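Long-range contacts in porin (Rhodobacter capsulatus, PDB 2POR), which forms, as a homotrimer, channels in the outer membrane that let small hydrophilic solutes of up to about 0.6 kDa diffuse through passively: residues A75-L86 and N100-D108; V227-S235 and G247-T256. All coordinates share one frame; numbering follows the deposited sequence.

Interaction 1: residues A75-L86 and N100-D108. With CA (calcium ion), chain B; CA (calcium ion), chain C.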
loop_
_atom_site.group_PDB
_atom_site.type_symbol
_atom_site.label_atom_id
_atom_site.label_comp_id
_atom_site.label_asym_id
_atom_site.label_seq_id
_atom_site.Cartn_x
_atom_site.Cartn_y
_atom_site.Cartn_z
ATOM N N ALA A 75 -12.546 -10.997 9.660
ATOM C CA ALA A 75 -13.750 -10.795 10.472
ATOM C C ALA A 75 -13.565 -11.122 11.931
ATOM O O ALA A 75 -12.640 -11.858 12.314
ATOM C CB ALA A 75 -14.882 -11.670 9.928
ATOM N N LEU A 76 -14.427 -10.582 12.766
ATOM C CA LEU A 76 -14.447 -10.883 14.167
ATOM C C LEU A 76 -15.054 -12.228 14.343
ATOM O O LEU A 76 -15.700 -12.736 13.435
ATOM C CB LEU A 76 -15.286 -9.902 14.940
ATOM C CG LEU A 76 -14.805 -8.463 14.839
ATOM C CD1 LEU A 76 -15.797 -7.608 15.584
ATOM C CD2 LEU A 76 -13.380 -8.290 15.397
ATOM N N GLY A 77 -14.822 -12.896 15.466
ATOM C CA GLY A 77 -15.531 -14.139 15.677
ATOM C C GLY A 77 -16.904 -13.781 16.272
ATOM O O GLY A 77 -17.085 -12.628 16.694
ATOM N N ALA A 78 -17.843 -14.730 16.340
ATOM C CA ALA A 78 -19.215 -14.500 16.806
ATOM C C ALA A 78 -19.374 -13.811 18.133
ATOM O O ALA A 78 -20.136 -12.842 18.238
ATOM C CB ALA A 78 -19.905 -15.798 16.879
ATOM N N SER A 79 -18.640 -14.183 19.191
ATOM C CA SER A 79 -18.743 -13.509 20.465
ATOM C C SER A 79 -18.255 -12.077 20.435
ATOM O O SER A 79 -18.936 -11.188 20.958
ATOM C CB SER A 79 -17.957 -14.260 21.542
ATOM O OG SER A 79 -18.363 -15.619 21.528
ATOM N N GLU A 80 -17.094 -11.786 19.848
ATOM C CA GLU A 80 -16.585 -10.437 19.790
ATOM C C GLU A 80 -17.550 -9.577 18.950
ATOM O O GLU A 80 -17.779 -8.446 19.368
ATOM C CB GLU A 80 -15.226 -10.456 19.150
ATOM C CG GLU A 80 -14.610 -9.094 19.327
ATOM C CD GLU A 80 -13.131 -8.957 19.064
ATOM O OE1 GLU A 80 -12.426 -9.938 18.858
ATOM O OE2 GLU A 80 -12.618 -7.844 19.129
ATOM N N ALA A 81 -18.099 -10.117 17.852
ATOM C CA ALA A 81 -19.059 -9.444 16.962
ATOM C C ALA A 81 -20.264 -8.966 17.802
ATOM O O ALA A 81 -20.725 -7.833 17.616
ATOM C CB ALA A 81 -19.552 -10.404 15.882
ATOM N N LEU A 82 -20.759 -9.719 18.791
ATOM C CA LEU A 82 -21.848 -9.236 19.630
ATOM C C LEU A 82 -21.440 -8.477 20.866
ATOM O O LEU A 82 -22.149 -7.526 21.199
ATOM C CB LEU A 82 -22.761 -10.395 20.061
ATOM C CG LEU A 82 -23.333 -11.249 18.940
ATOM C CD1 LEU A 82 -24.399 -12.178 19.466
ATOM C CD2 LEU A 82 -23.888 -10.347 17.871
ATOM N N PHE A 83 -20.326 -8.733 21.592
ATOM C CA PHE A 83 -20.081 -8.065 22.879
ATOM C C PHE A 83 -18.975 -7.050 22.889
ATOM O O PHE A 83 -18.918 -6.263 23.835
ATOM C CB PHE A 83 -19.804 -9.111 24.008
ATOM C CG PHE A 83 -20.821 -10.261 23.986
ATOM C CD1 PHE A 83 -22.187 -9.995 24.020
ATOM C CD2 PHE A 83 -20.389 -11.573 23.873
ATOM C CE1 PHE A 83 -23.077 -11.033 23.931
ATOM C CE2 PHE A 83 -21.289 -12.603 23.784
ATOM C CZ PHE A 83 -22.631 -12.328 23.808
ATOM N N GLY A 84 -18.110 -7.012 21.850
ATOM C CA GLY A 84 -17.042 -6.029 21.789
ATOM C C GLY A 84 -16.002 -6.095 22.911
ATOM O O GLY A 84 -15.769 -7.139 23.528
ATOM N N ASP A 85 -15.354 -4.967 23.164
ATOM C CA ASP A 85 -14.263 -4.830 24.115
ATOM C C ASP A 85 -14.611 -3.910 25.255
ATOM O O ASP A 85 -15.663 -3.286 25.241
ATOM C CB ASP A 85 -13.003 -4.291 23.396
ATOM C CG ASP A 85 -12.427 -5.357 22.470
ATOM O OD1 ASP A 85 -12.435 -6.539 22.803
ATOM O OD2 ASP A 85 -12.024 -5.009 21.374
ATOM N N LEU A 86 -13.743 -3.772 26.253
ATOM C CA LEU A 86 -13.971 -2.907 27.390
ATOM C C LEU A 86 -13.510 -1.522 26.963
ATOM O O LEU A 86 -12.976 -1.347 25.848
ATOM C CB LEU A 86 -13.183 -3.427 28.617
ATOM C CG LEU A 86 -13.479 -4.837 29.107
ATOM C CD1 LEU A 86 -12.682 -4.991 30.392
ATOM C CD2 LEU A 86 -14.965 -5.105 29.406
ATOM N N ASN A 100 -7.349 -3.294 26.857
ATOM C CA ASN A 100 -8.790 -3.247 27.133
ATOM C C ASN A 100 -9.531 -4.340 26.423
ATOM O O ASN A 100 -10.703 -4.580 26.665
ATOM C CB ASN A 100 -9.316 -1.869 26.687
ATOM C CG ASN A 100 -9.203 -1.671 25.182
ATOM O OD1 ASN A 100 -8.122 -1.696 24.588
ATOM N ND2 ASN A 100 -10.321 -1.507 24.492
ATOM N N ASP A 101 -8.922 -5.035 25.477
ATOM C CA ASP A 101 -9.606 -6.017 24.660
ATOM C C ASP A 101 -10.043 -7.205 25.442
ATOM O O ASP A 101 -9.320 -7.655 26.316
ATOM C CB ASP A 101 -8.696 -6.488 23.534
ATOM C CG ASP A 101 -8.120 -5.363 22.669
ATOM O OD1 ASP A 101 -7.772 -4.229 23.080
ATOM O OD2 ASP A 101 -8.037 -5.652 21.495
ATOM N N ILE A 102 -11.217 -7.729 25.199
ATOM C CA ILE A 102 -11.642 -8.905 25.906
ATOM C C ILE A 102 -10.929 -10.093 25.237
ATOM O O ILE A 102 -10.779 -10.089 24.007
ATOM C CB ILE A 102 -13.219 -8.972 25.832
ATOM C CG1 ILE A 102 -13.818 -7.913 26.774
ATOM C CG2 ILE A 102 -13.742 -10.371 26.186
ATOM C CD1 ILE A 102 -15.384 -7.887 26.716
ATOM N N PRO A 103 -10.490 -11.137 25.986
ATOM C CA PRO A 103 -9.675 -12.228 25.454
ATOM C C PRO A 103 -10.480 -13.285 24.745
ATOM O O PRO A 103 -10.666 -14.395 25.263
ATOM C CB PRO A 103 -8.915 -12.738 26.678
ATOM C CG PRO A 103 -9.874 -12.500 27.822
ATOM C CD PRO A 103 -10.497 -11.165 27.466
ATOM N N TYR A 104 -10.995 -12.970 23.552
ATOM C CA TYR A 104 -11.746 -13.969 22.829
ATOM C C TYR A 104 -10.758 -14.976 22.256
ATOM O O TYR A 104 -9.640 -14.633 21.877
ATOM C CB TYR A 104 -12.574 -13.334 21.682
ATOM C CG TYR A 104 -13.610 -12.352 22.242
ATOM C CD1 TYR A 104 -14.764 -12.842 22.812
ATOM C CD2 TYR A 104 -13.405 -10.978 22.178
ATOM C CE1 TYR A 104 -15.700 -11.947 23.312
ATOM C CE2 TYR A 104 -14.346 -10.088 22.676
ATOM C CZ TYR A 104 -15.486 -10.602 23.240
ATOM O OH TYR A 104 -16.436 -9.791 23.788
ATOM N N LEU A 105 -11.214 -16.220 22.209
ATOM C CA LEU A 105 -10.414 -17.307 21.691
ATOM C C LEU A 105 -10.319 -17.311 20.172
ATOM O O LEU A 105 -9.275 -17.692 19.645
ATOM C CB LEU A 105 -11.002 -18.669 22.210
ATOM C CG LEU A 105 -10.281 -20.028 21.874
ATOM C CD1 LEU A 105 -8.924 -20.056 22.578
ATOM C CD2 LEU A 105 -11.123 -21.206 22.322
ATOM N N THR A 106 -11.359 -16.934 19.388
ATOM C CA THR A 106 -11.313 -17.092 17.933
ATOM C C THR A 106 -11.532 -15.757 17.196
ATOM O O THR A 106 -11.836 -14.750 17.855
ATOM C CB THR A 106 -12.378 -18.176 17.457
ATOM O OG1 THR A 106 -13.686 -17.591 17.571
ATOM C CG2 THR A 106 -12.270 -19.521 18.248
ATOM N N GLY A 107 -11.372 -15.763 15.857
ATOM C CA GLY A 107 -11.611 -14.620 14.980
ATOM C C GLY A 107 -10.590 -13.571 15.285
ATOM O O GLY A 107 -9.638 -13.795 16.040
ATOM N N ASP A 108 -10.753 -12.441 14.620
ATOM C CA ASP A 108 -9.893 -11.290 14.817
ATOM C C ASP A 108 -8.399 -11.651 14.750
ATOM O O ASP A 108 -7.608 -11.432 15.683
ATOM C CB ASP A 108 -10.178 -10.645 16.165
ATOM C CG ASP A 108 -9.641 -9.231 16.301
ATOM O OD1 ASP A 108 -9.284 -8.609 15.302
ATOM O OD2 ASP A 108 -9.617 -8.692 17.416
HETATM CA CA CA B . -10.333 -8.705 19.543
HETATM CA CA CA C . -7.052 -2.156 22.592
HETATM O O HOH W 1 -13.148 -12.441 17.764
HETATM O O HOH W 2 -11.049 -8.531 21.705
HETATM O O HOH W 3 -10.164 -6.410 19.864
HETATM O O HOH W 4 -9.216 -1.423 21.889
HETATM O O HOH W 5 -8.142 -8.339 20.383
HETATM O O HOH W 6 -7.157 -3.196 20.607
HETATM O O HOH W 7 -9.645 -10.966 20.092
#
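Y104 and E80 make the tight heart of this contact. E80 CB lies over one face of the Y104 ring, 3.8 Å from its centroid in a CH-pi contact, and I102 CG2 of the ring's own segment packs on the opposite face. Tyrosine suits the place because its hydroxyl reaches beyond these two aliphatic neighbours: Y104 OH donates to G84 O at 2.7 Å, in the carbonyl plane and on a lone pair. A phenylalanine here would probably leave G84 O, just past the end of helix 78-83, without this donor. Close by, I102 N reaches D85 OD1 at 2.9 Å from above the carboxylate plane. L86 and N100 are joined by two hydrogen bonds, L86 N to N100 O and N100 ND2 to L86 O, the second 3.0 Å long and almost straight (177°). Glycine suits both G77 and G107: a CB on G107 would run into the backbone at G77 N, and one on G77 into T106 OG1; G107 also has positive phi.

The other side is wet and acidic. With CG anti to the backbone N (chi1 -170°) and the chain extended, E80 brings both carboxylate oxygens to a calcium ion, which D108 OD2 binds at 2.2 Å and four waters complete. D85 OD2 and D101 OD2 stay 4.0 Å apart, bridged by one of those waters, and the ion probably eases their like charge. N100 OD1 and D101 OD1 bind a second calcium with D93 and D95. A long loop folded on itself and carrying acidic side chains is characteristic of porins, whose loop between the fifth and sixth strands bends into the barrel and narrows the pore.

Interaction 2: residues V227-S235 and G247-T256. With C8E ((hydroxyethyloxy)tri(ethyloxy)octane), chain H.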
loop_
_atom_site.group_PDB
_atom_site.type_symbol
_atom_site.label_atom_id
_atom_site.label_comp_id
_atom_site.label_asym_id
_atom_site.label_seq_id
_atom_site.Cartn_x
_atom_site.Cartn_y
_atom_site.Cartn_z
ATOM N N VAL A 227 -4.779 -26.915 29.702
ATOM C CA VAL A 227 -4.843 -26.334 31.052
ATOM C C VAL A 227 -6.176 -25.596 31.211
ATOM O O VAL A 227 -6.684 -25.062 30.223
ATOM C CB VAL A 227 -3.710 -25.317 31.332
ATOM C CG1 VAL A 227 -2.482 -26.147 31.616
ATOM C CG2 VAL A 227 -3.464 -24.338 30.177
ATOM N N ASP A 228 -6.810 -25.523 32.373
ATOM C CA ASP A 228 -8.087 -24.823 32.523
ATOM C C ASP A 228 -7.828 -23.380 32.742
ATOM O O ASP A 228 -6.806 -23.036 33.337
ATOM C CB ASP A 228 -8.889 -25.330 33.727
ATOM C CG ASP A 228 -9.275 -26.803 33.554
ATOM O OD1 ASP A 228 -9.821 -27.174 32.507
ATOM O OD2 ASP A 228 -8.994 -27.592 34.455
ATOM N N HIS A 229 -8.717 -22.493 32.315
ATOM C CA HIS A 229 -8.485 -21.069 32.535
ATOM C C HIS A 229 -9.811 -20.377 32.804
ATOM O O HIS A 229 -10.893 -20.905 32.488
ATOM C CB HIS A 229 -7.831 -20.370 31.302
ATOM C CG HIS A 229 -8.718 -20.352 30.028
ATOM N ND1 HIS A 229 -9.215 -21.369 29.315
ATOM C CD2 HIS A 229 -9.139 -19.190 29.387
ATOM C CE1 HIS A 229 -9.896 -20.890 28.295
ATOM N NE2 HIS A 229 -9.837 -19.584 28.357
ATOM N N LYS A 230 -9.673 -19.212 33.407
ATOM C CA LYS A 230 -10.802 -18.356 33.532
ATOM C C LYS A 230 -10.340 -16.940 33.338
ATOM O O LYS A 230 -9.165 -16.637 33.509
ATOM C CB LYS A 230 -11.429 -18.552 34.874
ATOM C CG LYS A 230 -10.800 -18.011 36.117
ATOM C CD LYS A 230 -11.592 -18.710 37.249
ATOM C CE LYS A 230 -11.449 -20.258 37.180
ATOM N NZ LYS A 230 -12.445 -21.009 37.931
ATOM N N ALA A 231 -11.246 -16.079 32.897
ATOM C CA ALA A 231 -10.956 -14.676 32.662
ATOM C C ALA A 231 -12.247 -13.924 33.002
ATOM O O ALA A 231 -13.362 -14.439 32.804
ATOM C CB ALA A 231 -10.615 -14.479 31.194
ATOM N N TYR A 232 -12.159 -12.750 33.589
ATOM C CA TYR A 232 -13.344 -11.936 33.845
ATOM C C TYR A 232 -12.923 -10.478 33.966
ATOM O O TYR A 232 -11.744 -10.186 34.224
ATOM C CB TYR A 232 -14.092 -12.407 35.128
ATOM C CG TYR A 232 -13.198 -12.710 36.316
ATOM C CD1 TYR A 232 -12.681 -13.990 36.430
ATOM C CD2 TYR A 232 -12.883 -11.725 37.238
ATOM C CE1 TYR A 232 -11.832 -14.287 37.470
ATOM C CE2 TYR A 232 -12.037 -12.020 38.296
ATOM C CZ TYR A 232 -11.516 -13.305 38.397
ATOM O OH TYR A 232 -10.636 -13.620 39.430
ATOM N N GLY A 233 -13.811 -9.504 33.741
ATOM C CA GLY A 233 -13.439 -8.104 33.816
ATOM C C GLY A 233 -14.666 -7.202 33.775
ATOM O O GLY A 233 -15.811 -7.618 33.583
ATOM N N LEU A 234 -14.378 -5.949 33.933
ATOM C CA LEU A 234 -15.426 -4.976 34.039
ATOM C C LEU A 234 -14.907 -3.644 33.561
ATOM O O LEU A 234 -13.716 -3.363 33.806
ATOM C CB LEU A 234 -15.787 -4.883 35.478
ATOM C CG LEU A 234 -16.566 -3.682 35.911
ATOM C CD1 LEU A 234 -18.032 -3.881 35.536
ATOM C CD2 LEU A 234 -16.336 -3.468 37.372
ATOM N N SER A 235 -15.737 -2.824 32.886
ATOM C CA SER A 235 -15.324 -1.454 32.665
ATOM C C SER A 235 -16.507 -0.530 32.885
ATOM O O SER A 235 -17.669 -0.958 32.729
ATOM C CB SER A 235 -14.790 -1.179 31.243
ATOM O OG SER A 235 -15.664 -1.320 30.150
ATOM N N GLY A 247 -12.442 3.398 32.836
ATOM C CA GLY A 247 -11.370 2.491 33.153
ATOM C C GLY A 247 -11.886 1.087 33.110
ATOM O O GLY A 247 -13.092 0.892 32.945
ATOM N N TYR A 248 -11.003 0.103 33.285
ATOM C CA TYR A 248 -11.403 -1.286 33.226
ATOM C C TYR A 248 -10.458 -2.085 34.130
ATOM O O TYR A 248 -9.363 -1.584 34.463
ATOM C CB TYR A 248 -11.306 -1.817 31.778
ATOM C CG TYR A 248 -9.887 -1.824 31.200
ATOM C CD1 TYR A 248 -9.072 -2.917 31.453
ATOM C CD2 TYR A 248 -9.360 -0.744 30.505
ATOM C CE1 TYR A 248 -7.752 -2.927 31.023
ATOM C CE2 TYR A 248 -8.029 -0.749 30.071
ATOM C CZ TYR A 248 -7.216 -1.858 30.332
ATOM O OH TYR A 248 -5.877 -1.934 29.933
ATOM N N VAL A 249 -10.831 -3.306 34.490
ATOM C CA VAL A 249 -9.898 -4.204 35.172
ATOM C C VAL A 249 -10.282 -5.593 34.695
ATOM O O VAL A 249 -11.459 -5.921 34.480
ATOM C CB VAL A 249 -9.993 -4.048 36.727
ATOM C CG1 VAL A 249 -11.339 -4.481 37.260
ATOM C CG2 VAL A 249 -8.897 -4.897 37.356
ATOM N N GLN A 250 -9.272 -6.405 34.384
ATOM C CA GLN A 250 -9.509 -7.735 33.888
ATOM C C GLN A 250 -8.533 -8.644 34.626
ATOM O O GLN A 250 -7.470 -8.179 35.081
ATOM C CB GLN A 250 -9.184 -7.892 32.414
ATOM C CG GLN A 250 -9.718 -6.820 31.532
ATOM C CD GLN A 250 -9.768 -7.295 30.109
ATOM O OE1 GLN A 250 -10.357 -8.319 29.809
ATOM N NE2 GLN A 250 -9.163 -6.618 29.157
ATOM N N VAL A 251 -8.916 -9.905 34.795
ATOM C CA VAL A 251 -7.953 -10.860 35.287
ATOM C C VAL A 251 -8.078 -12.084 34.423
ATOM O O VAL A 251 -9.133 -12.486 33.900
ATOM C CB VAL A 251 -8.100 -11.231 36.841
ATOM C CG1 VAL A 251 -9.058 -10.299 37.509
ATOM C CG2 VAL A 251 -8.426 -12.675 37.034
ATOM N N LEU A 252 -6.873 -12.626 34.222
ATOM C CA LEU A 252 -6.740 -13.856 33.470
ATOM C C LEU A 252 -6.040 -14.803 34.436
ATOM O O LEU A 252 -5.028 -14.413 35.018
ATOM C CB LEU A 252 -5.890 -13.608 32.265
ATOM C CG LEU A 252 -5.484 -14.809 31.440
ATOM C CD1 LEU A 252 -6.682 -15.583 30.915
ATOM C CD2 LEU A 252 -4.570 -14.267 30.357
ATOM N N ASP A 253 -6.588 -15.989 34.619
ATOM C CA ASP A 253 -6.087 -16.956 35.573
ATOM C C ASP A 253 -5.912 -18.313 34.887
ATOM O O ASP A 253 -6.917 -19.000 34.632
ATOM C CB ASP A 253 -7.117 -16.985 36.699
ATOM C CG ASP A 253 -6.800 -17.777 37.965
ATOM O OD1 ASP A 253 -5.883 -18.598 37.936
ATOM O OD2 ASP A 253 -7.478 -17.562 38.981
ATOM N N ILE A 254 -4.693 -18.764 34.567
ATOM C CA ILE A 254 -4.535 -20.037 33.899
ATOM C C ILE A 254 -3.876 -20.976 34.891
ATOM O O ILE A 254 -2.762 -20.747 35.391
ATOM C CB ILE A 254 -3.648 -19.948 32.675
ATOM C CG1 ILE A 254 -4.166 -18.818 31.741
ATOM C CG2 ILE A 254 -3.671 -21.316 31.980
ATOM C CD1 ILE A 254 -3.337 -18.546 30.477
ATOM N N ASP A 255 -4.642 -22.020 35.117
ATOM C CA ASP A 255 -4.299 -23.075 36.040
ATOM C C ASP A 255 -2.970 -23.713 35.629
ATOM O O ASP A 255 -2.721 -24.020 34.458
ATOM C CB ASP A 255 -5.407 -24.115 36.023
ATOM C CG ASP A 255 -5.274 -25.221 37.071
ATOM O OD1 ASP A 255 -4.971 -24.922 38.231
ATOM O OD2 ASP A 255 -5.480 -26.384 36.729
ATOM N N THR A 256 -2.147 -23.841 36.673
ATOM C CA THR A 256 -0.804 -24.397 36.659
ATOM C C THR A 256 0.160 -23.426 35.994
ATOM O O THR A 256 1.355 -23.702 36.067
ATOM C CB THR A 256 -0.645 -25.803 35.918
ATOM O OG1 THR A 256 -0.674 -25.598 34.530
ATOM C CG2 THR A 256 -1.735 -26.791 36.275
HETATM C C1 C8E H . -21.900 -12.189 33.635
HETATM C C2 C8E H . -20.904 -11.130 34.098
HETATM C C3 C8E H . -20.225 -11.467 35.415
HETATM C C4 C8E H . -18.980 -10.576 35.639
HETATM C C5 C8E H . -18.372 -10.707 37.043
HETATM C C6 C8E H . -16.959 -10.151 37.252
HETATM C C7 C8E H . -16.808 -8.640 37.195
HETATM C C8 C8E H . -15.748 -8.187 38.203
HETATM O O9 C8E H . -14.373 -8.619 38.137
HETATM C C10 C8E H . -13.421 -7.530 38.185
HETATM C C11 C8E H . -11.968 -7.679 38.708
HETATM O O12 C8E H . -11.640 -8.009 40.070
HETATM C C13 C8E H . -11.431 -6.872 40.924
HETATM C C14 C8E H . -10.212 -6.866 41.866
HETATM O O15 C8E H . -8.867 -6.616 41.415
HETATM C C16 C8E H . -8.255 -5.509 42.126
HETATM C C17 C8E H . -6.791 -5.001 41.939
HETATM O O18 C8E H . -6.308 -4.283 40.771
HETATM C C19 C8E H . -5.997 -2.896 40.975
HETATM C C20 C8E H . -6.960 -1.859 40.417
HETATM O O21 C8E H . -6.482 -0.533 40.619
HETATM O O HOH W 8 -5.508 -27.375 34.231
#
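Y232 and V251 face each other across an antiparallel beta hairpin, two neighbouring strands of the sixteen-stranded porin barrel. The Y232 ring leans over the partner strand and the two side chains cross obliquely, V251 CG2 lying 3.4 Å from Y232 CZ. Y232 CG sits between the backbone N and the carbonyl carbon (chi1 44°), which tips the ring that way. On the same face, K230 and D253 lie side by side, pointing alike, with K230 CG 3.9 Å from D253 CB; their charged ends stay apart. V249 and L234 share this face, and a detergent molecule lies across the strands on it, its C11 3.6 Å from V249 CG1, consistent with a surface that meets the membrane.

The opposite face carries H229, A231, S235, Y248, Q250, L252 and I254. Here A231 is small enough to sit beside L252 CD1, and G233 suits its place because a CB would clash with V249 O. Between the two faces, paired backbone hydrogen bonds fix the register, V251 N meeting Y232 O at 2.9 Å. At the end of the pairing V227 CG2 touches I254 CG2 at 3.5 Å, and a water links D228 N to D255 OD2, 2.7 Å from the carboxylate oxygen.

Overall arrangement
From the N terminus, the chain leaves strand 68-73 and enters the long excursion before strand 118-125. Interaction 1 closes a loop within that excursion, bringing 100-108 back onto helix 78-83 and its flanks. Only after it is complete, and after several more barrel strands, does interaction 2 close the hairpin of strands 226-240 and 243-254, so the two loops follow in series and neither nest nor cross. They meet in space nevertheless, their centres about 15 Å apart: Q250 NE2 lies 3.0 Å from D101 O, a probable hydrogen bond, and L86 packs on S235 and Q250. The folded loop is thus tied to the barrel wall.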